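Predicted metal-dependent hydrolase of the TIM-barrel fold (Lactobacillus casei, PDB 2QPX) binds two zinc ions in a TIM-barrel of the amidohydrolase type and is probably a metal-dependent hydrolase, though its substrate is not known. Local coordinates at residues A[6-11]-A[354-359]; A[29-34]-A[49-54]; A[248-253]-A[258-263]. All coordinates share one frame; numbering follows the deposited sequence.

Contact 1: A[6-11]-A[354-359]; sequences SEFVDQ and AWINAI. With EDO (1,2-ethanediol), chain M.
F8 and V9 of the N-terminal helix 6-11 close on I356 of helix 349-367. The two short helical segments run in nearly the same direction, 26° apart, with their axes 10.9 Å from each other, so the helices meet through side chains rather than backbone. The tight part is apolar. The F8 side chain, its CG anti to the backbone N (chi1 178°), reaches across until the rim of the ring meets I356, F8 CE2 lying 3.7 Å from I356 CG2. V9 crosses I356 at about a right angle and sets its CG2 3.9 Å from I356 CD1. I356 also packs on F341 of helix 323-342 and on L5 and V12, while V9 rests on V338.

The other flank is polar and looser. N357 brings ND2 to the edge of the F8 ring, 3.8 Å from F8 CZ, with amide and ring planes 66° apart; its OD1 accepts a hydrogen bond from W361 NE1. A water donates a hydrogen bond to N357 OD1 and accepts one from Q11 NE2, in one of the two conformers of Q11. In that conformer NE2 also bonds to F8 O (2.8 Å) and lies over one face of the F8 ring, toward the rim. Far from the zinc site, this is helix-on-helix packing of the N-terminal helix against the C-terminal helix of an amidohydrolase-type TIM barrel.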
loop_
_atom_site.group_PDB
_atom_site.type_symbol
_atom_site.label_atom_id
_atom_site.label_comp_id
_atom_site.label_asym_id
_atom_site.label_seq_id
_atom_site.Cartn_x
_atom_site.Cartn_y
_atom_site.Cartn_z
ATOM N N SER A 6 -20.426 -8.938 19.671
ATOM C CA SER A 6 -21.319 -9.435 18.615
ATOM C C SER A 6 -22.775 -9.028 18.853
ATOM O O SER A 6 -23.438 -8.507 17.969
ATOM C CB SER A 6 -21.204 -10.963 18.472
ATOM O OG SER A 6 -21.747 -11.412 17.241
ATOM N N GLU A 7 -23.290 -9.289 20.049
ATOM C CA GLU A 7 -24.702 -9.001 20.302
ATOM C C GLU A 7 -25.002 -7.491 20.258
ATOM O O GLU A 7 -26.000 -7.052 19.698
ATOM C CB GLU A 7 -25.080 -9.678 21.629
ATOM C CG GLU A 7 -26.389 -9.321 22.234
ATOM C CD GLU A 7 -26.574 -10.088 23.547
ATOM O OE1 GLU A 7 -26.545 -11.341 23.493
ATOM O OE2 GLU A 7 -26.692 -9.438 24.617
ATOM N N PHE A 8 -24.082 -6.694 20.796
ATOM C CA PHE A 8 -24.186 -5.248 20.727
ATOM C C PHE A 8 -24.223 -4.745 19.275
ATOM O O PHE A 8 -25.086 -3.961 18.901
ATOM C CB PHE A 8 -23.014 -4.569 21.445
ATOM C CG PHE A 8 -23.068 -3.069 21.353
ATOM C CD1 PHE A 8 -23.954 -2.353 22.128
ATOM C CD2 PHE A 8 -22.275 -2.360 20.457
ATOM C CE1 PHE A 8 -24.064 -0.987 22.048
ATOM C CE2 PHE A 8 -22.389 -0.965 20.385
ATOM C CZ PHE A 8 -23.274 -0.285 21.144
ATOM N N VAL A 9 -23.270 -5.216 18.473
ATOM C CA VAL A 9 -23.175 -4.770 17.077
ATOM C C VAL A 9 -24.395 -5.241 16.264
ATOM O O VAL A 9 -24.881 -4.525 15.398
ATOM C CB VAL A 9 -21.843 -5.188 16.459
ATOM C CG1 VAL A 9 -21.845 -4.937 14.939
ATOM C CG2 VAL A 9 -20.711 -4.438 17.140
ATOM N N ASP A 10 -24.946 -6.412 16.598
ATOM C CA ASP A 10 -26.164 -6.851 15.936
ATOM C C ASP A 10 -27.292 -5.813 16.022
ATOM O O ASP A 10 -28.044 -5.618 15.066
ATOM C CB ASP A 10 -26.688 -8.169 16.552
ATOM C CG ASP A 10 -25.942 -9.377 16.087
ATOM O OD1 ASP A 10 -25.237 -9.329 15.050
ATOM O OD2 ASP A 10 -26.078 -10.418 16.767
ATOM N N GLN A 11 -27.409 -5.154 17.165
ATOM C CA GLN A 11 -28.498 -4.222 17.378
ATOM C C GLN A 11 -28.192 -2.761 17.029
ATOM O O GLN A 11 -29.080 -1.904 17.105
ATOM C CB GLN A 11 -29.054 -4.337 18.810
ATOM C CG GLN A 11 -28.101 -3.981 19.905
ATOM C CD GLN A 11 -27.984 -2.482 20.117
ATOM O OE1 GLN A 11 -28.987 -1.826 20.405
ATOM N NE2 GLN A 11 -26.752 -1.928 19.975
ATOM N N ALA A 354 -19.180 3.305 22.408
ATOM C CA ALA A 354 -19.286 4.724 21.990
ATOM C C ALA A 354 -18.714 4.908 20.578
ATOM O O ALA A 354 -19.338 5.536 19.733
ATOM C CB ALA A 354 -18.556 5.646 22.972
ATOM N N TRP A 355 -17.569 4.284 20.318
ATOM C CA TRP A 355 -16.941 4.380 19.003
ATOM C C TRP A 355 -17.736 3.647 17.928
ATOM O O TRP A 355 -17.933 4.171 16.800
ATOM C CB TRP A 355 -15.506 3.898 19.092
ATOM C CG TRP A 355 -14.553 4.898 19.721
ATOM C CD1 TRP A 355 -14.708 6.245 19.784
ATOM C CD2 TRP A 355 -13.271 4.612 20.258
ATOM N NE1 TRP A 355 -13.585 6.829 20.337
ATOM C CE2 TRP A 355 -12.677 5.852 20.613
ATOM C CE3 TRP A 355 -12.540 3.439 20.440
ATOM C CZ2 TRP A 355 -11.425 5.938 21.195
ATOM C CZ3 TRP A 355 -11.271 3.536 21.029
ATOM C CH2 TRP A 355 -10.731 4.778 21.361
ATOM N N ILE A 356 -18.247 2.456 18.263
ATOM C CA ILE A 356 -19.099 1.709 17.322
ATOM C C ILE A 356 -20.361 2.534 16.956
ATOM O O ILE A 356 -20.734 2.640 15.772
ATOM C CB ILE A 356 -19.425 0.285 17.908
ATOM C CG1 ILE A 356 -18.186 -0.598 17.855
ATOM C CG2 ILE A 356 -20.665 -0.327 17.181
ATOM C CD1 ILE A 356 -18.235 -1.857 18.780
ATOM N N ASN A 357 -21.008 3.130 17.954
ATOM C CA ASN A 357 -22.145 3.970 17.707
ATOM C C ASN A 357 -21.791 5.172 16.773
ATOM O O ASN A 357 -22.554 5.509 15.876
ATOM C CB ASN A 357 -22.760 4.480 19.012
ATOM C CG ASN A 357 -23.696 3.490 19.661
ATOM O OD1 ASN A 357 -24.451 2.801 18.986
ATOM N ND2 ASN A 357 -23.695 3.472 21.006
ATOM N N ALA A 358 -20.651 5.810 17.037
ATOM C CA ALA A 358 -20.164 6.936 16.242
ATOM C C ALA A 358 -20.084 6.523 14.777
ATOM O O ALA A 358 -20.619 7.179 13.877
ATOM C CB ALA A 358 -18.788 7.379 16.790
ATOM N N ILE A 359 -19.405 5.406 14.550
ATOM C CA ILE A 359 -19.108 4.959 13.194
ATOM C C ILE A 359 -20.381 4.558 12.418
ATOM O O ILE A 359 -20.553 4.917 11.248
ATOM C CB ILE A 359 -18.122 3.801 13.230
ATOM C CG1 ILE A 359 -16.776 4.231 13.861
ATOM C CG2 ILE A 359 -17.889 3.205 11.840
ATOM C CD1 ILE A 359 -15.811 3.068 14.238
HETATM C C1 EDO M . -22.575 -8.300 14.413
HETATM O O1 EDO M . -22.431 -9.445 15.249
HETATM C C2 EDO M . -22.254 -8.802 13.030
HETATM O O2 EDO M . -20.988 -9.458 13.080
HETATM O O HOH W 1 -26.586 1.165 19.682
#

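Contact 2: A[29-34]-A[49-54]; sequences NRDDRL and DTKNRL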
loop_
_atom_site.group_PDB
_atom_site.type_symbol
_atom_site.label_atom_id
_atom_site.label_comp_id
_atom_site.label_asym_id
_atom_site.label_seq_id
_atom_site.Cartn_x
_atom_site.Cartn_y
_atom_site.Cartn_z
ATOM N N ASN A 29 -34.234 -10.539 -15.322
ATOM C CA ASN A 29 -32.925 -11.246 -15.280
ATOM C C ASN A 29 -32.195 -10.907 -13.973
ATOM O O ASN A 29 -31.080 -10.398 -13.971
ATOM C CB ASN A 29 -32.078 -10.876 -16.514
ATOM C CG ASN A 29 -31.910 -9.359 -16.712
ATOM O OD1 ASN A 29 -32.703 -8.542 -16.194
ATOM N ND2 ASN A 29 -30.871 -8.970 -17.474
ATOM N N ARG A 30 -32.831 -11.217 -12.854
ATOM C CA ARG A 30 -32.355 -10.817 -11.535
ATOM C C ARG A 30 -30.942 -11.373 -11.212
ATOM O O ARG A 30 -30.073 -10.646 -10.714
ATOM C CB ARG A 30 -33.369 -11.229 -10.478
ATOM C CG ARG A 30 -32.942 -10.997 -9.083
ATOM C CD ARG A 30 -34.179 -10.995 -8.125
ATOM N NE ARG A 30 -33.706 -11.022 -6.759
ATOM C CZ ARG A 30 -33.945 -11.954 -5.870
ATOM N NH1 ARG A 30 -34.865 -12.868 -6.087
ATOM N NH2 ARG A 30 -33.337 -11.895 -4.716
ATOM N N ASP A 31 -30.696 -12.654 -11.480
ATOM C CA ASP A 31 -29.358 -13.251 -11.244
ATOM C C ASP A 31 -28.273 -12.462 -12.003
ATOM O O ASP A 31 -27.262 -12.051 -11.429
ATOM C CB ASP A 31 -29.366 -14.709 -11.695
ATOM C CG ASP A 31 -28.150 -15.498 -11.283
ATOM O OD1 ASP A 31 -27.243 -14.999 -10.653
ATOM O OD2 ASP A 31 -28.144 -16.728 -11.507
ATOM N N ASP A 32 -28.491 -12.213 -13.282
ATOM C CA ASP A 32 -27.509 -11.478 -14.076
ATOM C C ASP A 32 -27.356 -10.031 -13.584
ATOM O O ASP A 32 -26.235 -9.496 -13.566
ATOM C CB ASP A 32 -27.861 -11.511 -15.558
ATOM C CG ASP A 32 -27.597 -12.862 -16.214
ATOM O OD1 ASP A 32 -27.023 -13.795 -15.599
ATOM O OD2 ASP A 32 -27.977 -12.953 -17.392
ATOM N N ARG A 33 -28.448 -9.396 -13.189
ATOM C CA ARG A 33 -28.368 -8.029 -12.652
ATOM C C ARG A 33 -27.599 -7.980 -11.337
ATOM O O ARG A 33 -26.869 -7.017 -11.065
ATOM C CB ARG A 33 -29.753 -7.355 -12.511
ATOM C CG ARG A 33 -30.449 -7.057 -13.850
ATOM C CD ARG A 33 -29.760 -5.974 -14.700
ATOM N NE ARG A 33 -29.698 -4.632 -14.085
ATOM C CZ ARG A 33 -30.598 -3.665 -14.233
ATOM N NH1 ARG A 33 -31.679 -3.832 -14.975
ATOM N NH2 ARG A 33 -30.393 -2.499 -13.670
ATOM N N LEU A 34 -27.770 -8.974 -10.492
ATOM C CA LEU A 34 -26.996 -9.101 -9.271
ATOM C C LEU A 34 -25.499 -9.250 -9.606
ATOM O O LEU A 34 -24.636 -8.602 -9.003
ATOM C CB LEU A 34 -27.464 -10.311 -8.426
ATOM C CG LEU A 34 -28.648 -10.073 -7.515
ATOM C CD1 LEU A 34 -29.300 -11.422 -7.041
ATOM C CD2 LEU A 34 -28.260 -9.142 -6.311
ATOM N N ASP A 49 -16.469 -14.290 -15.585
ATOM C CA ASP A 49 -15.358 -13.855 -14.726
ATOM C C ASP A 49 -15.865 -13.098 -13.490
ATOM O O ASP A 49 -15.399 -13.309 -12.384
ATOM C CB ASP A 49 -14.384 -12.987 -15.525
ATOM C CG ASP A 49 -13.702 -13.724 -16.687
ATOM O OD1 ASP A 49 -13.808 -14.942 -16.839
ATOM O OD2 ASP A 49 -13.037 -13.044 -17.483
ATOM N N THR A 50 -16.836 -12.191 -13.683
ATOM C CA THR A 50 -17.452 -11.512 -12.570
ATOM C C THR A 50 -18.025 -12.511 -11.566
ATOM O O THR A 50 -17.923 -12.316 -10.362
ATOM C CB THR A 50 -18.531 -10.544 -13.082
ATOM O OG1 THR A 50 -17.870 -9.512 -13.833
ATOM C CG2 THR A 50 -19.386 -9.948 -11.911
ATOM N N LYS A 51 -18.634 -13.578 -12.069
ATOM C CA LYS A 51 -19.261 -14.598 -11.207
ATOM C C LYS A 51 -18.242 -15.475 -10.476
ATOM O O LYS A 51 -18.602 -16.250 -9.599
ATOM C CB LYS A 51 -20.255 -15.448 -12.011
ATOM C CG LYS A 51 -21.506 -14.695 -12.392
ATOM C CD LYS A 51 -22.490 -15.564 -13.180
ATOM C CE LYS A 51 -23.772 -14.824 -13.475
ATOM N NZ LYS A 51 -24.635 -15.572 -14.434
ATOM N N ASN A 52 -16.960 -15.321 -10.827
ATOM C CA ASN A 52 -15.885 -15.987 -10.143
ATOM C C ASN A 52 -15.142 -15.098 -9.146
ATOM O O ASN A 52 -14.040 -15.432 -8.681
ATOM C CB ASN A 52 -14.930 -16.665 -11.163
ATOM C CG ASN A 52 -15.466 -17.993 -11.659
ATOM O OD1 ASN A 52 -15.709 -18.170 -12.851
ATOM N ND2 ASN A 52 -15.662 -18.915 -10.753
ATOM N N ARG A 53 -15.751 -13.989 -8.775
ATOM C CA ARG A 53 -15.347 -13.153 -7.654
ATOM C C ARG A 53 -16.199 -13.486 -6.469
ATOM O O ARG A 53 -17.354 -13.913 -6.631
ATOM C CB ARG A 53 -15.537 -11.675 -7.994
ATOM C CG ARG A 53 -14.769 -11.239 -9.242
ATOM C CD ARG A 53 -15.071 -9.817 -9.647
ATOM N NE ARG A 53 -14.641 -8.837 -8.668
ATOM C CZ ARG A 53 -15.423 -8.116 -7.870
ATOM N NH1 ARG A 53 -16.732 -8.273 -7.820
ATOM N NH2 ARG A 53 -14.878 -7.202 -7.115
ATOM N N LEU A 54 -15.690 -13.197 -5.278
ATOM C CA LEU A 54 -16.409 -13.508 -4.063
ATOM C C LEU A 54 -17.686 -12.675 -3.871
ATOM O O LEU A 54 -18.685 -13.200 -3.329
ATOM C CB LEU A 54 -15.496 -13.362 -2.845
ATOM C CG LEU A 54 -15.996 -14.017 -1.554
ATOM C CD1 LEU A 54 -16.227 -15.548 -1.762
ATOM C CD2 LEU A 54 -15.009 -13.816 -0.392
HETATM O O HOH W 2 -25.823 -17.774 -12.773
#
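K51 stretches across to D32 and makes the one salt bridge between the segments, in the conformer described; a second is deposited. Its NZ donates a hydrogen bond to D32 OD1 at 3.2 Å, reaching that oxygen nearly in line with its C-O bond. The lysine chain is extended beyond CG, which carries the ammonium group over a gap of 9.3 Å between D32 CA and K51 CA. Exchanging D32 for an alanine would probably leave the K51 ammonium without its direct carboxylate partner and its end freer to swing toward solvent.

Water supplies a second link. One molecule accepts from K51 NZ at 3.0 Å and donates to D31 OD2 at 2.8 Å, so K51 is tied to two successive acidic residues, to one directly and to the other through solvent. D31 itself is not in contact with the ammonium, its OD1 standing 4.6 Å from K51 NZ; that oxygen is instead hydrogen-bonded to Y56 OH. The two carboxylates nearby would be expected to favour the charged form of the lysine.

In the fold, this surface contact joins the first turn of helix 30-37 to the type I beta turn T50-R53, which leads from the end of helix 47-50 into helix 54-66. The turn has its usual backbone bond, from R53 N to T50 O.

D31 meets the lysine chain only loosely, OD1 of D31 lying 4.5 Å from CE of K51. Helix 54-66 lies beside both, with L60 touching D31 and Y56 touching K51. Around the turn the chain meets a neighbouring subunit: D49 forms a salt bridge with R312 of that subunit, and R53 NE bonds to its L307 O.

Contact 3: A[248-253]-A[258-263]; sequences DYLKAF and LKVVLL
F253 and L258 stand 5.5 Å apart between CA atoms where the chain, having left helix 247-253, turns back toward strand 260-264. The return is marked by a hydrogen bond from L258 N to F253 O, 3.2 Å long and fairly straight at the hydrogen (162°), although the donor stands above the carbonyl plane. Helix and strand follow one another in a beta-alpha-beta unit that starts with strand 225-229, the repeating element of the TIM barrel; farther from the turn, L250 and V260 are separated by 8.1 Å between CA atoms.

The side chains between helix and strand are buried and mainly apolar. V260 points from the strand toward the helix, and its two methyls receive L250 CD2, which comes 4.1 Å from V260 CG1. V260 also touches F227 and L282, on the strands to its two sides.

L258 packs nearer the turn. A first torsion of -175° swings its side chain away from its own backbone nitrogen and directs the CD2 branch between two aromatic residues of the helix. The F253 ring itself leads away and puts CD2 over the centre of the Y249 ring, 3.7 Å above its plane. Helix 204-221 covers this side: I218 and I219 pack on L258, and L211 O takes the hydrogen bond of Y249 OH. The methyl L258 CD2 thus sits 3.7 Å from F253 CB and 3.8 Å from Y249 CE2.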
loop_
_atom_site.group_PDB
_atom_site.type_symbol
_atom_site.label_atom_id
_atom_site.label_comp_id
_atom_site.label_asym_id
_atom_site.label_seq_id
_atom_site.Cartn_x
_atom_site.Cartn_y
_atom_site.Cartn_z
ATOM N N ASP A 248 -4.018 20.379 -1.152
ATOM C CA ASP A 248 -4.150 21.822 -1.260
ATOM C C ASP A 248 -5.612 22.269 -1.088
ATOM O O ASP A 248 -5.863 23.278 -0.426
ATOM C CB ASP A 248 -3.519 22.338 -2.556
ATOM C CG ASP A 248 -1.992 22.113 -2.628
ATOM O OD1 ASP A 248 -1.293 21.922 -1.589
ATOM O OD2 ASP A 248 -1.479 22.162 -3.768
ATOM N N TYR A 249 -6.553 21.502 -1.623
ATOM C CA TYR A 249 -7.959 21.799 -1.451
ATOM C C TYR A 249 -8.340 21.681 0.019
ATOM O O TYR A 249 -9.082 22.514 0.516
ATOM C CB TYR A 249 -8.803 20.863 -2.312
ATOM C CG TYR A 249 -10.272 21.174 -2.394
ATOM C CD1 TYR A 249 -10.751 22.090 -3.327
ATOM C CD2 TYR A 249 -11.199 20.519 -1.577
ATOM C CE1 TYR A 249 -12.081 22.379 -3.470
ATOM C CE2 TYR A 249 -12.545 20.790 -1.694
ATOM C CZ TYR A 249 -13.010 21.733 -2.648
ATOM O OH TYR A 249 -14.359 21.962 -2.761
ATOM N N LEU A 250 -7.859 20.636 0.689
ATOM C CA LEU A 250 -8.203 20.422 2.101
ATOM C C LEU A 250 -7.640 21.577 2.960
ATOM O O LEU A 250 -8.306 22.070 3.868
ATOM C CB LEU A 250 -7.663 19.085 2.591
ATOM C CG LEU A 250 -8.231 17.841 1.937
ATOM C CD1 LEU A 250 -7.598 16.526 2.420
ATOM C CD2 LEU A 250 -9.765 17.858 2.054
ATOM N N LYS A 251 -6.416 22.008 2.664
ATOM C CA LYS A 251 -5.791 23.128 3.371
ATOM C C LYS A 251 -6.607 24.399 3.126
ATOM O O LYS A 251 -6.811 25.200 4.033
ATOM C CB LYS A 251 -4.344 23.333 2.897
ATOM C CG LYS A 251 -3.351 22.302 3.420
ATOM C CD LYS A 251 -1.860 22.613 3.052
ATOM N N ALA A 252 -7.125 24.552 1.907
ATOM C CA ALA A 252 -7.872 25.753 1.570
ATOM C C ALA A 252 -9.207 25.880 2.293
ATOM O O ALA A 252 -9.634 26.986 2.632
ATOM C CB ALA A 252 -8.086 25.872 0.050
ATOM N N PHE A 253 -9.899 24.766 2.508
ATOM C CA PHE A 253 -11.277 24.832 2.944
ATOM C C PHE A 253 -11.650 24.173 4.281
ATOM O O PHE A 253 -12.621 24.593 4.894
ATOM C CB PHE A 253 -12.203 24.312 1.847
ATOM C CG PHE A 253 -12.154 25.138 0.613
ATOM C CD1 PHE A 253 -12.582 26.455 0.659
ATOM C CD2 PHE A 253 -11.619 24.658 -0.554
ATOM C CE1 PHE A 253 -12.500 27.271 -0.453
ATOM C CE2 PHE A 253 -11.538 25.469 -1.678
ATOM C CZ PHE A 253 -11.985 26.776 -1.623
ATOM N N LEU A 258 -15.488 23.645 5.799
ATOM C CA LEU A 258 -16.020 22.673 4.839
ATOM C C LEU A 258 -15.856 21.271 5.388
ATOM O O LEU A 258 -14.760 20.874 5.759
ATOM C CB LEU A 258 -15.312 22.777 3.480
ATOM C CG LEU A 258 -15.854 21.890 2.348
ATOM C CD1 LEU A 258 -17.212 22.399 1.906
ATOM C CD2 LEU A 258 -14.832 21.847 1.171
ATOM N N LYS A 259 -16.974 20.555 5.439
ATOM C CA LYS A 259 -16.977 19.168 5.891
ATOM C C LYS A 259 -16.849 18.249 4.681
ATOM O O LYS A 259 -17.734 18.181 3.849
ATOM C CB LYS A 259 -18.234 18.913 6.731
ATOM C CG LYS A 259 -18.194 19.683 8.060
ATOM C CD LYS A 259 -19.549 20.203 8.478
ATOM C CE LYS A 259 -19.425 20.842 9.852
ATOM N NZ LYS A 259 -20.712 21.162 10.448
ATOM N N VAL A 260 -15.686 17.614 4.568
ATOM C CA VAL A 260 -15.343 16.806 3.396
ATOM C C VAL A 260 -15.395 15.336 3.800
ATOM O O VAL A 260 -14.874 14.948 4.861
ATOM C CB VAL A 260 -13.932 17.146 2.887
ATOM C CG1 VAL A 260 -13.469 16.207 1.748
ATOM C CG2 VAL A 260 -13.858 18.624 2.465
ATOM N N VAL A 261 -16.054 14.538 2.962
ATOM C CA VAL A 261 -16.183 13.090 3.202
ATOM C C VAL A 261 -15.598 12.310 2.051
ATOM O O VAL A 261 -16.024 12.452 0.910
ATOM C CB VAL A 261 -17.603 12.647 3.465
ATOM C CG1 VAL A 261 -17.606 11.215 4.022
ATOM C CG2 VAL A 261 -18.306 13.602 4.433
ATOM N N LEU A 262 -14.587 11.515 2.359
ATOM C CA LEU A 262 -13.874 10.695 1.376
ATOM C C LEU A 262 -14.523 9.317 1.295
ATOM O O LEU A 262 -14.434 8.536 2.257
ATOM C CB LEU A 262 -12.391 10.569 1.731
ATOM C CG LEU A 262 -11.609 11.864 1.941
ATOM C CD1 LEU A 262 -10.119 11.547 2.252
ATOM C CD2 LEU A 262 -11.813 12.881 0.752
ATOM N N LEU A 263 -15.184 9.054 0.169
ATOM C CA LEU A 263 -15.940 7.808 -0.027
ATOM C C LEU A 263 -15.053 6.701 -0.590
ATOM O O LEU A 263 -14.240 6.956 -1.501
ATOM C CB LEU A 263 -17.079 8.050 -1.013
ATOM C CG LEU A 263 -18.030 9.205 -0.780
ATOM C CD1 LEU A 263 -18.963 9.336 -2.013
ATOM C CD2 LEU A 263 -18.802 9.104 0.559
#

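Overall arrangement
The three contacts occupy separate parts of one chain and do not touch. Contact 1 joins residues near the two termini, so contacts 2 and 3 both fall within the sequence it spans, contact 2 closing before contact 3 opens. Their centres lie about 31 Å (1 and 2), 28 Å (1 and 3) and 36 Å (2 and 3) apart, the last two contacts being on opposite sides of the chain's centre. Contact 3 alone includes a barrel strand, whose V260 side chain is about 13 Å from a zinc ion. Together they combine local closure of a beta-alpha-beta unit, pairing of the chain ends, and a surface salt bridge from helix 30-37 to a turn beside a neighbouring subunit.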